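Long-range contact in 23S rRNA (guanine(2535)-N(1))-methyltransferase (Streptomyces viridochromogenes, PDB 1O9G), which methylates N1 of guanine-2535 in 23S ribosomal RNA with S-adenosyl-L-methionine as donor, conferring resistance to the orthosomycin antibiotic avilamycin: residues A3-L16 with P32-L44. The protein carries 3 engineered substitutions. Numbering follows the deposited sequence.
Sequences AYRHAVERMDSSDL and PVRLATEIFQRAL. Engineered in segment 3-16: M11 (natural residue Ile).
E38 OE1 accepts two backbone N-H groups of the N-terminal loop, that of H6 on its syn lone pair and, nearly along its C-O axis, that of A7, whose N lies 2.9 Å from OE1 in an almost straight bond (171°). E38 OE2 takes R5 N at 2.8 Å from the syn side, well out of the carboxylate plane, while R42 NE of the same helix closes a salt bridge on the anti side of OE2 at 2.7 Å. With both oxygens taken by these donors, rotation of the carboxylate is probably restricted; the bend at chi2 (71°) turns it toward the loop.

One turn earlier, R34 stretches fully from the helix, CG anti to the backbone N, and grips A7 O side-on with NE and NH2, the NH2 bond being 2.8 Å. Its guanidinium lies flat on the Y4 ring, planes 4° apart and CZ 3.9 Å from the ring centroid, a cation-pi stack extended by a CH-pi contact from CD. Backbone N of R10 sits over the opposite face. A7, centre of an inverse gamma turn, is thus bound through both N and O, and its CB rests against R34 CG and T37 CG2.

Toward the helix C-terminus, Q41 CB packs over one face of the H6 ring, and a water joins Q41 NE2 to H6 O. The R5 guanidinium lies over one face of that of R42, the two planes inclined to each other, and E228, salt-bridged to both, probably balances their like charges. At the other end, S13 CB meets V33 CG1 at 3.7 Å. The loop lies along helix 33-45, which itself packs on helix 64-72 and on the antiparallel strands 228-232 and 235-241 of the Rossmann-like methyltransferase sheet.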
loop_
_atom_site.group_PDB
_atom_site.type_symbol
_atom_site.label_atom_id
_atom_site.label_comp_id
_atom_site.label_asym_id
_atom_site.label_seq_id
_atom_site.Cartn_x
_atom_site.Cartn_y
_atom_site.Cartn_z
ATOM N N ALA A 3 4.769 -0.207 20.210
ATOM C CA ALA A 3 5.227 -1.587 20.073
ATOM C C ALA A 3 4.431 -2.286 18.978
ATOM O O ALA A 3 3.264 -1.956 18.740
ATOM C CB ALA A 3 5.063 -2.327 21.395
ATOM N N TYR A 4 5.070 -3.238 18.306
ATOM C CA TYR A 4 4.376 -4.116 17.372
ATOM C C TYR A 4 3.371 -4.994 18.114
ATOM O O TYR A 4 3.744 -5.774 18.978
ATOM C CB TYR A 4 5.365 -4.993 16.608
ATOM C CG TYR A 4 6.252 -4.228 15.657
ATOM C CD1 TYR A 4 5.782 -3.822 14.412
ATOM C CD2 TYR A 4 7.561 -3.913 15.993
ATOM C CE1 TYR A 4 6.588 -3.123 13.539
ATOM C CE2 TYR A 4 8.373 -3.208 15.121
ATOM C CZ TYR A 4 7.880 -2.824 13.891
ATOM O OH TYR A 4 8.675 -2.134 13.006
ATOM N N ARG A 5 2.097 -4.820 17.779
ATOM C CA ARG A 5 0.989 -5.572 18.346
ATOM C C ARG A 5 0.695 -6.850 17.559
ATOM O O ARG A 5 0.236 -7.843 18.116
ATOM C CB ARG A 5 -0.251 -4.674 18.364
ATOM C CG ARG A 5 -1.333 -5.108 19.311
ATOM C CD ARG A 5 -2.550 -4.215 19.291
ATOM N NE ARG A 5 -2.220 -2.864 19.743
ATOM C CZ ARG A 5 -2.632 -1.742 19.160
ATOM N NH1 ARG A 5 -3.426 -1.761 18.095
ATOM N NH2 ARG A 5 -2.263 -0.570 19.658
ATOM N N HIS A 6 0.969 -6.818 16.257
ATOM C CA HIS A 6 0.577 -7.881 15.328
ATOM C C HIS A 6 1.780 -8.556 14.728
ATOM O O HIS A 6 1.854 -9.782 14.688
ATOM C CB HIS A 6 -0.294 -7.300 14.214
ATOM C CG HIS A 6 -1.611 -6.814 14.703
ATOM N ND1 HIS A 6 -1.823 -5.503 15.064
ATOM C CD2 HIS A 6 -2.781 -7.462 14.914
ATOM C CE1 HIS A 6 -3.063 -5.366 15.494
ATOM N NE2 HIS A 6 -3.668 -6.538 15.407
ATOM N N ALA A 7 2.706 -7.738 14.240
ATOM C CA ALA A 7 3.984 -8.195 13.737
ATOM C C ALA A 7 4.953 -8.296 14.917
ATOM O O ALA A 7 5.946 -7.577 14.971
ATOM C CB ALA A 7 4.505 -7.214 12.658
ATOM N N VAL A 8 4.648 -9.202 15.850
ATOM C CA VAL A 8 5.312 -9.289 17.156
ATOM C C VAL A 8 6.701 -9.920 17.052
ATOM O O VAL A 8 7.639 -9.478 17.717
ATOM C CB VAL A 8 4.455 -10.108 18.163
ATOM C CG1 VAL A 8 5.204 -10.333 19.483
ATOM C CG2 VAL A 8 3.119 -9.419 18.405
ATOM N N GLU A 9 6.828 -10.953 16.228
ATOM C CA GLU A 9 8.125 -11.561 15.961
ATOM C C GLU A 9 8.605 -11.133 14.579
ATOM O O GLU A 9 7.836 -11.163 13.614
ATOM C CB GLU A 9 8.036 -13.085 16.070
ATOM C CG GLU A 9 7.917 -13.580 17.505
ATOM C CD GLU A 9 6.758 -14.539 17.709
ATOM O OE1 GLU A 9 6.792 -15.647 17.132
ATOM O OE2 GLU A 9 5.816 -14.189 18.451
ATOM N N ARG A 10 9.867 -10.715 14.496
ATOM C CA ARG A 10 10.454 -10.263 13.236
ATOM C C ARG A 10 10.512 -11.425 12.247
ATOM O O ARG A 10 11.181 -12.433 12.489
ATOM C CB ARG A 10 11.852 -9.677 13.457
ATOM C CG ARG A 10 12.458 -9.015 12.223
ATOM C CD ARG A 10 13.327 -7.796 12.522
ATOM N NE ARG A 10 14.426 -8.093 13.445
ATOM C CZ ARG A 10 15.534 -7.360 13.584
ATOM N NH1 ARG A 10 15.727 -6.260 12.860
ATOM N NH2 ARG A 10 16.463 -7.732 14.459
HETATM N N MSE A 11 9.803 -11.259 11.135
HETATM C CA MSE A 11 9.569 -12.332 10.174
HETATM C C MSE A 11 10.720 -12.489 9.188
HETATM O O MSE A 11 11.648 -11.675 9.150
HETATM C CB MSE A 11 8.280 -12.048 9.390
HETATM C CG MSE A 11 8.381 -10.861 8.416
HETATM SE SE MSE A 11 7.007 -9.477 8.619
HETATM C CE MSE A 11 7.185 -9.117 10.509
ATOM N N ASP A 12 10.638 -13.548 8.388
ATOM C CA ASP A 12 11.472 -13.697 7.204
ATOM C C ASP A 12 10.727 -13.057 6.033
ATOM O O ASP A 12 9.959 -13.727 5.334
ATOM C CB ASP A 12 11.750 -15.177 6.927
ATOM C CG ASP A 12 12.369 -15.413 5.561
ATOM O OD1 ASP A 12 12.066 -16.459 4.946
ATOM O OD2 ASP A 12 13.159 -14.606 5.025
ATOM N N SER A 13 10.945 -11.760 5.832
ATOM C CA SER A 13 10.268 -11.025 4.760
ATOM C C SER A 13 11.178 -10.833 3.544
ATOM O O SER A 13 10.960 -9.924 2.737
ATOM C CB SER A 13 9.779 -9.662 5.269
ATOM O OG SER A 13 10.826 -8.707 5.277
ATOM N N SER A 14 12.177 -11.700 3.412
ATOM C CA SER A 14 13.238 -11.515 2.435
ATOM C C SER A 14 12.695 -11.656 0.996
ATOM O O SER A 14 13.142 -10.963 0.101
ATOM C CB SER A 14 14.438 -12.438 2.735
ATOM O OG SER A 14 14.165 -13.814 2.524
ATOM N N ASP A 15 11.709 -12.523 0.781
ATOM C CA ASP A 15 11.194 -12.729 -0.563
ATOM C C ASP A 15 10.481 -11.486 -1.092
ATOM O O ASP A 15 10.391 -11.309 -2.299
ATOM C CB ASP A 15 10.199 -13.883 -0.641
ATOM C CG ASP A 15 10.843 -15.222 -0.427
ATOM O OD1 ASP A 15 12.097 -15.310 -0.352
ATOM O OD2 ASP A 15 10.156 -16.253 -0.287
ATOM N N LEU A 16 9.969 -10.648 -0.194
ATOM C CA LEU A 16 9.267 -9.412 -0.550
ATOM C C LEU A 16 10.177 -8.179 -0.582
ATOM O O LEU A 16 9.714 -7.074 -0.797
ATOM C CB LEU A 16 8.047 -9.193 0.373
ATOM C CG LEU A 16 6.915 -10.202 0.171
ATOM C CD1 LEU A 16 5.939 -10.103 1.375
ATOM C CD2 LEU A 16 6.226 -10.026 -1.139
ATOM N N PRO A 32 9.167 -0.461 4.852
ATOM C CA PRO A 32 9.492 -1.682 5.607
ATOM C C PRO A 32 8.318 -2.650 5.675
ATOM O O PRO A 32 7.234 -2.240 6.061
ATOM C CB PRO A 32 9.838 -1.177 7.010
ATOM C CG PRO A 32 9.932 0.253 6.912
ATOM C CD PRO A 32 9.255 0.744 5.686
ATOM N N VAL A 33 8.533 -3.901 5.293
ATOM C CA VAL A 33 7.480 -4.902 5.291
ATOM C C VAL A 33 6.851 -5.056 6.671
ATOM O O VAL A 33 5.637 -5.132 6.799
ATOM C CB VAL A 33 8.005 -6.249 4.785
ATOM C CG1 VAL A 33 6.945 -7.318 4.897
ATOM C CG2 VAL A 33 8.485 -6.100 3.313
ATOM N N ARG A 34 7.671 -5.098 7.712
ATOM C CA ARG A 34 7.115 -5.316 9.038
ATOM C C ARG A 34 6.141 -4.209 9.445
ATOM O O ARG A 34 5.090 -4.468 10.035
ATOM C CB ARG A 34 8.232 -5.444 10.065
ATOM C CG ARG A 34 7.753 -5.813 11.433
ATOM C CD ARG A 34 8.848 -5.966 12.437
ATOM N NE ARG A 34 8.371 -6.669 13.620
ATOM C CZ ARG A 34 9.088 -6.825 14.726
ATOM N NH1 ARG A 34 10.318 -6.328 14.808
ATOM N NH2 ARG A 34 8.582 -7.480 15.761
ATOM N N LEU A 35 6.492 -2.977 9.144
ATOM C CA LEU A 35 5.639 -1.854 9.465
ATOM C C LEU A 35 4.393 -1.888 8.586
ATOM O O LEU A 35 3.295 -1.550 9.034
ATOM C CB LEU A 35 6.399 -0.535 9.320
ATOM C CG LEU A 35 5.636 0.720 9.680
ATOM C CD1 LEU A 35 5.059 0.627 11.092
ATOM C CD2 LEU A 35 6.522 1.940 9.562
ATOM N N ALA A 36 4.551 -2.265 7.329
ATOM C CA ALA A 36 3.380 -2.357 6.435
ATOM C C ALA A 36 2.333 -3.312 6.987
ATOM O O ALA A 36 1.140 -2.981 7.058
ATOM C CB ALA A 36 3.789 -2.787 5.050
ATOM N N THR A 37 2.774 -4.483 7.402
ATOM C CA THR A 37 1.837 -5.496 7.881
ATOM C C THR A 37 1.256 -5.089 9.251
ATOM O O THR A 37 0.099 -5.347 9.519
ATOM C CB THR A 37 2.465 -6.878 7.866
ATOM O OG1 THR A 37 1.466 -7.836 8.227
ATOM C CG2 THR A 37 3.549 -7.032 8.867
ATOM N N GLU A 38 2.032 -4.392 10.077
ATOM C CA GLU A 38 1.545 -3.890 11.360
ATOM C C GLU A 38 0.408 -2.891 11.148
ATOM O O GLU A 38 -0.634 -2.986 11.774
ATOM C CB GLU A 38 2.683 -3.248 12.163
ATOM C CG GLU A 38 2.268 -2.638 13.497
ATOM C CD GLU A 38 1.902 -3.649 14.573
ATOM O OE1 GLU A 38 2.257 -4.835 14.456
ATOM O OE2 GLU A 38 1.267 -3.247 15.573
ATOM N N ILE A 39 0.601 -1.931 10.262
ATOM C CA ILE A 39 -0.395 -0.903 10.030
ATOM C C ILE A 39 -1.652 -1.566 9.443
ATOM O O ILE A 39 -2.763 -1.264 9.867
ATOM C CB ILE A 39 0.134 0.226 9.096
ATOM C CG1 ILE A 39 1.298 0.980 9.734
ATOM C CG2 ILE A 39 -1.000 1.162 8.751
ATOM C CD1 ILE A 39 2.067 1.884 8.783
ATOM N N PHE A 40 -1.471 -2.433 8.449
ATOM C CA PHE A 40 -2.606 -3.069 7.790
ATOM C C PHE A 40 -3.434 -3.885 8.791
ATOM O O PHE A 40 -4.668 -3.818 8.803
ATOM C CB PHE A 40 -2.150 -3.939 6.607
ATOM C CG PHE A 40 -3.262 -4.623 5.893
ATOM C CD1 PHE A 40 -4.159 -3.895 5.154
ATOM C CD2 PHE A 40 -3.433 -5.997 5.982
ATOM C CE1 PHE A 40 -5.184 -4.509 4.498
ATOM C CE2 PHE A 40 -4.451 -6.624 5.321
ATOM C CZ PHE A 40 -5.333 -5.885 4.582
ATOM N N GLN A 41 -2.759 -4.645 9.646
ATOM C CA GLN A 41 -3.453 -5.452 10.647
ATOM C C GLN A 41 -4.165 -4.589 11.690
ATOM O O GLN A 41 -5.251 -4.930 12.127
ATOM C CB GLN A 41 -2.504 -6.475 11.274
ATOM C CG GLN A 41 -2.063 -7.536 10.280
ATOM C CD GLN A 41 -1.245 -8.615 10.922
ATOM O OE1 GLN A 41 -1.759 -9.336 11.780
ATOM N NE2 GLN A 41 0.027 -8.703 10.561
ATOM N N ARG A 42 -3.583 -3.442 12.045
ATOM C CA ARG A 42 -4.263 -2.504 12.922
ATOM C C ARG A 42 -5.540 -1.961 12.270
ATOM O O ARG A 42 -6.556 -1.767 12.936
ATOM C CB ARG A 42 -3.354 -1.331 13.342
ATOM C CG ARG A 42 -2.298 -1.742 14.363
ATOM C CD ARG A 42 -1.319 -0.640 14.689
ATOM N NE ARG A 42 -0.299 -1.032 15.663
ATOM C CZ ARG A 42 0.048 -0.326 16.726
ATOM N NH1 ARG A 42 -0.568 0.800 17.045
ATOM N NH2 ARG A 42 1.031 -0.763 17.489
ATOM N N ALA A 43 -5.485 -1.683 10.983
ATOM C CA ALA A 43 -6.659 -1.213 10.285
ATOM C C ALA A 43 -7.741 -2.288 10.250
ATOM O O ALA A 43 -8.922 -2.019 10.490
ATOM C CB ALA A 43 -6.292 -0.770 8.893
ATOM N N LEU A 44 -7.363 -3.519 9.918
ATOM C CA LEU A 44 -8.333 -4.612 9.888
ATOM C C LEU A 44 -9.010 -4.750 11.247
ATOM O O LEU A 44 -10.195 -5.077 11.305
ATOM C CB LEU A 44 -7.658 -5.939 9.548
ATOM C CG LEU A 44 -7.135 -6.158 8.129
ATOM C CD1 LEU A 44 -6.545 -7.570 8.031
ATOM C CD2 LEU A 44 -8.220 -5.948 7.124
HETATM O O HOH W 1 0.873 -10.878 11.886
#